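Local structure of heavy metal cation tricomponent efflux pump ZneA(CzcA-like) (Cupriavidus metallidurans, 4K0J) at residues C[927-932]-C[1004-1008]; C[934-938]-C[952-957]. The protein exports zinc ions in exchange for protons, probably as the inner-membrane transporter of a tripartite RND heavy-metal efflux system. All coordinates share one frame. Residue numbers count along the deposited sequence, not the author numbering.

Contact 1. Residues C[927-932]-C[1004-1008]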
loop_
_atom_site.group_PDB
_atom_site.type_symbol
_atom_site.label_atom_id
_atom_site.label_comp_id
_atom_site.label_asym_id
_atom_site.label_seq_id
_atom_site.Cartn_x
_atom_site.Cartn_y
_atom_site.Cartn_z
ATOM N N ASN C 927 19.539 -44.468 -1.024
ATOM C CA ASN C 927 20.323 -45.698 -1.065
ATOM C C ASN C 927 19.496 -46.930 -0.693
ATOM O O ASN C 927 19.565 -47.969 -1.367
ATOM C CB ASN C 927 21.567 -45.587 -0.181
ATOM C CG ASN C 927 22.682 -44.794 -0.841
ATOM O OD1 ASN C 927 22.830 -44.812 -2.062
ATOM N ND2 ASN C 927 23.470 -44.093 -0.034
ATOM N N ALA C 928 18.703 -46.803 0.369
ATOM C CA ALA C 928 17.793 -47.877 0.765
ATOM C C ALA C 928 16.819 -48.237 -0.361
ATOM O O ALA C 928 16.596 -49.415 -0.653
ATOM C CB ALA C 928 17.030 -47.491 2.022
ATOM N N ILE C 929 16.248 -47.213 -0.992
ATOM C CA ILE C 929 15.312 -47.405 -2.095
ATOM C C ILE C 929 15.961 -48.151 -3.245
ATOM O O ILE C 929 15.412 -49.132 -3.725
ATOM C CB ILE C 929 14.746 -46.069 -2.614
ATOM C CG1 ILE C 929 13.651 -45.555 -1.679
ATOM C CG2 ILE C 929 14.168 -46.234 -4.013
ATOM C CD1 ILE C 929 13.207 -44.143 -1.990
ATOM N N ILE C 930 17.129 -47.689 -3.681
ATOM C CA ILE C 930 17.842 -48.350 -4.773
ATOM C C ILE C 930 18.117 -49.817 -4.453
ATOM O O ILE C 930 17.823 -50.710 -5.261
ATOM C CB ILE C 930 19.165 -47.638 -5.099
ATOM C CG1 ILE C 930 18.885 -46.279 -5.742
ATOM C CG2 ILE C 930 20.012 -48.485 -6.037
ATOM C CD1 ILE C 930 18.135 -46.376 -7.053
ATOM N N MET C 931 18.671 -50.057 -3.267
ATOM C CA MET C 931 18.942 -51.416 -2.809
ATOM C C MET C 931 17.701 -52.304 -2.895
ATOM O O MET C 931 17.685 -53.300 -3.627
ATOM C CB MET C 931 19.475 -51.393 -1.374
ATOM C CG MET C 931 19.412 -52.735 -0.663
ATOM S SD MET C 931 20.289 -54.033 -1.547
ATOM C CE MET C 931 21.986 -53.516 -1.313
ATOM N N ILE C 932 16.661 -51.920 -2.159
ATOM C CA ILE C 932 15.443 -52.719 -2.059
ATOM C C ILE C 932 14.735 -52.900 -3.401
ATOM O O ILE C 932 14.142 -53.944 -3.661
ATOM C CB ILE C 932 14.479 -52.138 -0.993
ATOM C CG1 ILE C 932 14.477 -53.024 0.253
ATOM C CG2 ILE C 932 13.064 -51.993 -1.534
ATOM C CD1 ILE C 932 15.850 -53.247 0.840
ATOM N N THR C 1004 23.000 -50.376 5.535
ATOM C CA THR C 1004 22.131 -50.441 4.367
ATOM C C THR C 1004 22.492 -51.665 3.541
ATOM O O THR C 1004 21.662 -52.205 2.812
ATOM C CB THR C 1004 22.289 -49.197 3.474
ATOM O OG1 THR C 1004 22.291 -48.016 4.284
ATOM C CG2 THR C 1004 21.155 -49.112 2.463
ATOM N N LEU C 1005 23.742 -52.101 3.667
ATOM C CA LEU C 1005 24.252 -53.205 2.863
ATOM C C LEU C 1005 24.379 -54.493 3.667
ATOM O O LEU C 1005 24.799 -55.519 3.135
ATOM C CB LEU C 1005 25.608 -52.834 2.262
ATOM C CG LEU C 1005 25.632 -51.516 1.487
ATOM C CD1 LEU C 1005 27.022 -51.234 0.934
ATOM C CD2 LEU C 1005 24.597 -51.537 0.374
ATOM N N VAL C 1006 24.020 -54.440 4.946
ATOM C CA VAL C 1006 24.132 -55.611 5.814
ATOM C C VAL C 1006 22.809 -55.977 6.484
ATOM O O VAL C 1006 22.201 -56.995 6.155
ATOM C CB VAL C 1006 25.211 -55.420 6.899
ATOM C CG1 VAL C 1006 25.292 -56.652 7.786
ATOM C CG2 VAL C 1006 26.563 -55.133 6.263
ATOM N N LEU C 1007 22.368 -55.149 7.426
ATOM C CA LEU C 1007 21.141 -55.422 8.169
ATOM C C LEU C 1007 19.902 -55.322 7.284
ATOM O O LEU C 1007 18.878 -55.949 7.556
ATOM C CB LEU C 1007 21.002 -54.464 9.355
ATOM C CG LEU C 1007 22.089 -54.482 10.431
ATOM C CD1 LEU C 1007 21.823 -53.392 11.454
ATOM C CD2 LEU C 1007 22.169 -55.844 11.106
ATOM N N LEU C 1008 20.004 -54.530 6.223
ATOM C CA LEU C 1008 18.863 -54.272 5.349
ATOM C C LEU C 1008 18.475 -55.449 4.433
ATOM O O LEU C 1008 17.290 -55.778 4.332
ATOM C CB LEU C 1008 19.069 -52.981 4.548
ATOM C CG LEU C 1008 17.831 -52.432 3.841
ATOM C CD1 LEU C 1008 16.738 -52.147 4.856
ATOM C CD2 LEU C 1008 18.171 -51.182 3.042
#

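Contact 2. Residues C[934-938]-C[952-957]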
loop_
_atom_site.group_PDB
_atom_site.type_symbol
_atom_site.label_atom_id
_atom_site.label_comp_id
_atom_site.label_asym_id
_atom_site.label_seq_id
_atom_site.Cartn_x
_atom_site.Cartn_y
_atom_site.Cartn_z
ATOM N N ASN C 934 16.192 -52.713 -6.684
ATOM C CA ASN C 934 16.956 -53.609 -7.546
ATOM C C ASN C 934 16.919 -55.040 -7.025
ATOM O O ASN C 934 16.979 -55.991 -7.797
ATOM C CB ASN C 934 18.395 -53.125 -7.720
ATOM C CG ASN C 934 18.483 -51.843 -8.528
ATOM O OD1 ASN C 934 17.595 -50.995 -8.462
ATOM N ND2 ASN C 934 19.548 -51.702 -9.307
ATOM N N LEU C 935 16.801 -55.183 -5.709
ATOM C CA LEU C 935 16.653 -56.493 -5.083
ATOM C C LEU C 935 15.313 -57.135 -5.462
ATOM O O LEU C 935 15.263 -58.201 -6.099
ATOM C CB LEU C 935 16.750 -56.335 -3.563
ATOM C CG LEU C 935 16.860 -57.569 -2.671
ATOM C CD1 LEU C 935 18.060 -58.396 -3.073
ATOM C CD2 LEU C 935 16.970 -57.147 -1.217
ATOM N N ASN C 936 14.236 -56.458 -5.072
ATOM C CA ASN C 936 12.866 -56.923 -5.275
ATOM C C ASN C 936 12.513 -57.129 -6.746
ATOM O O ASN C 936 11.602 -57.890 -7.073
ATOM C CB ASN C 936 11.886 -55.934 -4.633
ATOM C CG ASN C 936 10.495 -56.511 -4.461
ATOM O OD1 ASN C 936 10.315 -57.728 -4.434
ATOM N ND2 ASN C 936 9.503 -55.637 -4.337
ATOM N N ARG C 937 13.230 -56.444 -7.631
ATOM C CA ARG C 937 13.023 -56.597 -9.067
ATOM C C ARG C 937 13.909 -57.703 -9.631
ATOM O O ARG C 937 13.512 -58.406 -10.559
ATOM C CB ARG C 937 13.278 -55.278 -9.803
ATOM C CG ARG C 937 13.139 -55.370 -11.318
ATOM C CD ARG C 937 11.754 -55.852 -11.732
ATOM N NE ARG C 937 10.733 -54.821 -11.571
ATOM C CZ ARG C 937 10.347 -53.994 -12.537
ATOM N NH1 ARG C 937 10.897 -54.076 -13.742
ATOM N NH2 ARG C 937 9.410 -53.084 -12.302
ATOM N N TRP C 938 15.106 -57.856 -9.068
ATOM C CA TRP C 938 15.994 -58.940 -9.474
ATOM C C TRP C 938 15.338 -60.284 -9.204
ATOM O O TRP C 938 15.332 -61.165 -10.065
ATOM C CB TRP C 938 17.326 -58.877 -8.732
ATOM C CG TRP C 938 18.514 -58.836 -9.637
ATOM C CD1 TRP C 938 19.331 -57.770 -9.869
ATOM C CD2 TRP C 938 19.018 -59.910 -10.441
ATOM N NE1 TRP C 938 20.316 -58.112 -10.763
ATOM C CE2 TRP C 938 20.144 -59.421 -11.131
ATOM C CE3 TRP C 938 18.625 -61.237 -10.645
ATOM C CZ2 TRP C 938 20.883 -60.213 -12.011
ATOM C CZ3 TRP C 938 19.359 -62.022 -11.518
ATOM C CH2 TRP C 938 20.475 -61.507 -12.190
ATOM N N ARG C 952 22.687 -61.658 -4.994
ATOM C CA ARG C 952 22.576 -61.396 -6.428
ATOM C C ARG C 952 22.004 -60.009 -6.718
ATOM O O ARG C 952 22.671 -59.166 -7.317
ATOM C CB ARG C 952 21.727 -62.472 -7.115
ATOM C CG ARG C 952 22.452 -63.795 -7.331
ATOM C CD ARG C 952 21.497 -64.904 -7.763
ATOM N NE ARG C 952 20.878 -64.643 -9.060
ATOM C CZ ARG C 952 20.059 -65.488 -9.682
ATOM N NH1 ARG C 952 19.759 -66.655 -9.128
ATOM N NH2 ARG C 952 19.541 -65.167 -10.860
ATOM N N GLY C 953 20.766 -59.779 -6.290
ATOM C CA GLY C 953 20.106 -58.507 -6.520
ATOM C C GLY C 953 20.593 -57.400 -5.604
ATOM O O GLY C 953 20.323 -56.221 -5.840
ATOM N N ALA C 954 21.314 -57.786 -4.555
ATOM C CA ALA C 954 21.838 -56.838 -3.582
ATOM C C ALA C 954 23.357 -56.750 -3.675
ATOM O O ALA C 954 23.942 -55.687 -3.465
ATOM C CB ALA C 954 21.421 -57.244 -2.179
ATOM N N GLY C 955 23.985 -57.879 -3.994
ATOM C CA GLY C 955 25.432 -57.965 -4.070
ATOM C C GLY C 955 26.030 -57.164 -5.208
ATOM O O GLY C 955 27.204 -56.797 -5.172
ATOM N N GLU C 956 25.220 -56.894 -6.226
ATOM C CA GLU C 956 25.676 -56.128 -7.379
ATOM C C GLU C 956 25.302 -54.657 -7.254
ATOM O O GLU C 956 25.639 -53.848 -8.119
ATOM C CB GLU C 956 25.113 -56.715 -8.674
ATOM C CG GLU C 956 25.673 -58.083 -9.025
ATOM C CD GLU C 956 25.104 -58.628 -10.317
ATOM O OE1 GLU C 956 24.070 -58.098 -10.779
ATOM O OE2 GLU C 956 25.688 -59.583 -10.874
ATOM N N ARG C 957 24.599 -54.317 -6.177
ATOM C CA ARG C 957 24.263 -52.927 -5.898
ATOM C C ARG C 957 25.301 -52.326 -4.970
ATOM O O ARG C 957 25.142 -51.210 -4.487
ATOM C CB ARG C 957 22.868 -52.809 -5.286
ATOM C CG ARG C 957 21.779 -53.381 -6.165
ATOM C CD ARG C 957 21.974 -52.946 -7.608
ATOM N NE ARG C 957 21.546 -53.975 -8.550
ATOM C CZ ARG C 957 21.678 -53.881 -9.870
ATOM N NH1 ARG C 957 22.224 -52.797 -10.407
ATOM N NH2 ARG C 957 21.263 -54.867 -10.653
#

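Contact 1. Residues C[927-932]-C[1004-1008]
N927 opens the contact with its backbone: its C lies 4.2 Å from T1004 CG2, while its amide turns to another neighbour, with OD1 hydrogen-bonded to T964 OG1. A928 follows on the same face of the helix, its CA 4.0 Å from T1004 CG2 and its CB 4.0 Å from L1008 CD2. The small methyl lets the backbones come close, with the CA atoms of A928 and T1004 6.2 Å apart. A threonine fits here because its methyl can pack across the interface while OG1 is satisfied by A1000 O, leaving no bare hydroxyl in the membrane. The two segments belong to the tenth and twelfth predicted transmembrane helices of the RND fold, and the latter is interrupted where they meet: L1005 and V1006 form a loop, V1006 being the N-cap of helix 1007-1015. One helical turn beyond N927, M931 lays its flexible thioether alongside the L1005 side chain, bringing CE 3.7 Å from L1005 CD2, with its CG 4.2 Å from both T1004 O and L1008 CD2. I932 starts out sideways, but its long branch reaches across so that CD1 lies 3.7 Å from L1008 CG.

Contact 2. Residues C[934-938]-C[952-957]
Backbone packing against an aromatic ring dominates this contact. W938 gives up more surface than any other residue here, and one face of its indole covers the peptide between R952 and G953, with R952 O and G953 N above it and G953 CA 3.5 Å from W938 CG. Glycine suits the spot: the CA atoms of G953 and L935 are 4.2 Å apart, and an ideal CB on G953 would fall 2.7 Å from W938 CB, a clash. Apolar contact is limited to L935, whose CD1 turns in to lie 3.7 Å from A954 CB.

The polar approaches are close but are not hydrogen bonds. N934 ND2 sits over one face of the R957 guanidinium, 3.1 Å from R957 NE and from R957 NH1, and W938 NE1 meets the edge of that group at 3.4 Å from R957 NH2; each pair brings donor to donor. R952 NH2 comes 3.2 Å from W938 CZ3, the guanidinium presenting its edge, and R952 also has a weak, long ion pair with E948.

Within the loop, A954 to R957 form a type I turn, with R957 N bonded to A954 O at 3.1 Å; Y510 OH, from outside the two segments, also bonds to A954 O, and R957 occupies the N-cap position, directly before helix 958-970. Close fit between a tryptophan face and a bare glycine backbone, rather than salt bridges or hydrogen bonds between the two segments, therefore joins this loop to the end of helix 911-939.

How the contacts relate
Helix 911-939 carries the first segment of both contacts, whose centres lie 10 Å apart. Along the chain the order is 927-932, 934-938, 952-957, 1004-1008, so contact 2 closes a short excursion within the longer span bridged by contact 1. M931 joins them directly: its SD lies 3.5 Å from A954 CB and its CE 4.1 Å from R957 CB. Contact 1 ties two predicted membrane helices together, whereas contact 2 lies just past the predicted end of one, towards the side that is cytoplasmic in RND pumps. Helix 911-939 is thus connected sideways to the last membrane helix and, at its end, to the loop that leads into helix 958-970.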